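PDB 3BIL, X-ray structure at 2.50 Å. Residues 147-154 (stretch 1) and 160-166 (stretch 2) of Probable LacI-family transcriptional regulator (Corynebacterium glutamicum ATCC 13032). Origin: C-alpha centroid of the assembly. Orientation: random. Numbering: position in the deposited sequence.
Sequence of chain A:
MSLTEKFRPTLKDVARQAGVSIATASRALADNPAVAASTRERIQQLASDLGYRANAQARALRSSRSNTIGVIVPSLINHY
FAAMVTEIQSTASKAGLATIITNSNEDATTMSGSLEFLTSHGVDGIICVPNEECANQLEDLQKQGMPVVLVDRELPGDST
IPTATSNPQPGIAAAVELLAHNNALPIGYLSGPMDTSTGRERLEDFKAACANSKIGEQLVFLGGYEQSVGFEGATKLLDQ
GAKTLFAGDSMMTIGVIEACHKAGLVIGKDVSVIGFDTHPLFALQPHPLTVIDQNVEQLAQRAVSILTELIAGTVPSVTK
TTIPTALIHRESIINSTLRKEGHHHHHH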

# COMPACT_ATOMS: atom_id res chain seq x y z
N PRO A 147 -24.78 8.23 12.92
CA PRO A 147 -24.29 6.83 13.07
C PRO A 147 -22.74 6.71 12.87
O PRO A 147 -22.25 6.89 11.74
CB PRO A 147 -25.06 6.05 12.01
CG PRO A 147 -26.20 6.94 11.58
CD PRO A 147 -25.77 8.35 11.83
N VAL A 148 -22.02 6.43 13.97
CA VAL A 148 -20.57 6.20 14.01
C VAL A 148 -20.26 4.74 14.35
O VAL A 148 -21.01 4.09 15.09
CB VAL A 148 -19.84 7.08 15.08
CG1 VAL A 148 -19.41 8.42 14.51
CG2 VAL A 148 -20.72 7.29 16.32
N VAL A 149 -19.17 4.24 13.77
CA VAL A 149 -18.63 2.91 14.04
C VAL A 149 -17.12 3.06 14.10
O VAL A 149 -16.52 3.68 13.23
CB VAL A 149 -18.96 1.89 12.92
CG1 VAL A 149 -18.36 0.54 13.23
CG2 VAL A 149 -20.46 1.74 12.73
N LEU A 150 -16.51 2.50 15.13
CA LEU A 150 -15.06 2.50 15.23
C LEU A 150 -14.52 1.12 14.81
O LEU A 150 -15.16 0.08 15.07
CB LEU A 150 -14.60 2.86 16.64
CG LEU A 150 -15.11 4.17 17.27
CD1 LEU A 150 -14.77 4.20 18.73
CD2 LEU A 150 -14.53 5.42 16.59
N VAL A 151 -13.36 1.13 14.14
CA VAL A 151 -12.73 -0.10 13.65
C VAL A 151 -11.27 -0.19 14.01
O VAL A 151 -10.56 0.84 14.02
CB VAL A 151 -12.82 -0.27 12.11
CG1 VAL A 151 -14.03 -1.00 11.74
CG2 VAL A 151 -12.77 1.08 11.39
N ASP A 152 -10.81 -1.42 14.22
CA ASP A 152 -9.40 -1.71 14.52
C ASP A 152 -8.91 -1.20 15.89
O ASP A 152 -8.34 -1.98 16.65
CB ASP A 152 -8.48 -1.20 13.39
CG ASP A 152 -7.14 -1.90 13.38
OD1 ASP A 152 -6.12 -1.18 13.43
OD2 ASP A 152 -7.11 -3.16 13.32
N ARG A 153 -9.13 0.08 16.20
CA ARG A 153 -8.75 0.68 17.48
C ARG A 153 -9.96 1.02 18.33
O ARG A 153 -11.00 1.42 17.82
CB ARG A 153 -7.93 1.93 17.28
CG ARG A 153 -6.58 1.66 16.78
CD ARG A 153 -5.82 2.95 16.60
NE ARG A 153 -4.60 2.73 15.83
CZ ARG A 153 -3.92 3.68 15.20
NH1 ARG A 153 -4.32 4.94 15.25
NH2 ARG A 153 -2.83 3.36 14.51
N GLU A 154 -9.80 0.89 19.64
CA GLU A 154 -10.87 1.05 20.62
C GLU A 154 -10.65 2.32 21.44
O GLU A 154 -9.51 2.64 21.81
CB GLU A 154 -10.89 -0.16 21.57
CG GLU A 154 -11.89 -1.27 21.26
CD GLU A 154 -12.53 -1.91 22.52
OE1 GLU A 154 -13.33 -2.87 22.39
OE2 GLU A 154 -12.24 -1.46 23.66
N THR A 160 -19.68 3.27 24.60
CA THR A 160 -20.99 2.95 23.99
C THR A 160 -20.96 2.76 22.48
O THR A 160 -21.79 1.99 21.94
CB THR A 160 -22.10 4.04 24.23
OG1 THR A 160 -21.58 5.35 23.96
CG2 THR A 160 -22.69 3.97 25.64
N ILE A 161 -20.05 3.48 21.80
CA ILE A 161 -19.98 3.47 20.31
C ILE A 161 -19.64 2.10 19.78
O ILE A 161 -18.62 1.54 20.18
CB ILE A 161 -18.96 4.47 19.71
CG1 ILE A 161 -18.90 5.76 20.52
CG2 ILE A 161 -19.30 4.75 18.24
CD1 ILE A 161 -18.29 6.90 19.76
N PRO A 162 -20.48 1.55 18.89
CA PRO A 162 -20.21 0.18 18.44
C PRO A 162 -18.82 0.10 17.82
O PRO A 162 -18.46 0.95 17.01
CB PRO A 162 -21.30 -0.09 17.40
CG PRO A 162 -22.34 0.97 17.61
CD PRO A 162 -21.67 2.14 18.26
N THR A 163 -18.04 -0.89 18.23
CA THR A 163 -16.70 -1.08 17.67
C THR A 163 -16.57 -2.49 17.14
O THR A 163 -17.06 -3.43 17.75
CB THR A 163 -15.59 -0.86 18.72
OG1 THR A 163 -15.79 -1.76 19.81
CG2 THR A 163 -15.55 0.57 19.25
N ALA A 164 -15.89 -2.63 16.00
CA ALA A 164 -15.51 -3.92 15.46
C ALA A 164 -13.99 -3.95 15.38
O ALA A 164 -13.40 -3.16 14.64
CB ALA A 164 -16.13 -4.15 14.08
N THR A 165 -13.37 -4.84 16.15
CA THR A 165 -11.92 -4.91 16.26
C THR A 165 -11.47 -6.35 16.11
O THR A 165 -12.30 -7.25 16.20
CB THR A 165 -11.41 -4.39 17.63
OG1 THR A 165 -12.05 -5.10 18.70
CG2 THR A 165 -11.65 -2.89 17.77
N SER A 166 -10.18 -6.57 15.86
CA SER A 166 -9.65 -7.92 15.79
C SER A 166 -9.17 -8.36 17.16
O SER A 166 -8.62 -7.55 17.90
CB SER A 166 -8.52 -8.02 14.77
OG SER A 166 -7.31 -7.50 15.31

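Residues 148-151 and 163-166 form two neighbouring strands that run parallel. Their N-to-C directions differ by 10°, and their axes come within 4.8 Å. Leu150 pairs with Thr163 and Val151 with Ala164, at CA-CA distances of 4.6 and 5.1 Å.

Three backbone hydrogen bonds hold the pair together. Leu150 N donates to Pro162 O at 3.1 Å. Ala164 N donates to Leu150 O at 3.0 Å. Asp152 N donates to Ala164 O at 3.1 Å. Leu150 thus uses both its N and its O, and it bonds to the residues before and after its partner Thr163. This is the usual parallel pattern. Proline has no amide hydrogen, but the carbonyl of Pro162 remains free to accept. The same three carbonyls also receive CA-H...O contacts. Thr163 CA lies 3.2 Å from Leu150 O, and Val151 CA lies 3.3 Å from Ala164 O. Val149 CA is farther from Pro162 O, at 3.6 Å.

Beyond the strand, Asp152 has a positive phi of 69°. Arg153 N bonds back to Val151 O at 2.7 Å, which marks a tight turn of the chain.

Side chains of paired residues share a face. Leu150 and Thr163 lie on one, where Leu150 CB meets the methyl Thr163 CG2 at 3.6 Å. Val151 and Ala164 lie on the other. Their contact is looser, with Val151 CG1 4.5 Å from Ala164 CB.

Ile161 precedes the second strand and points toward the first stretch. Its CG2 packs against Val148 CG2 at 3.5 Å, and its CB lies 4.3 Å from Leu150 CD1. These contacts are apolar and buried. At the other end, Thr165 CG2 lies 3.6 Å from Asp152 O and 3.9 Å from Glu154 CG.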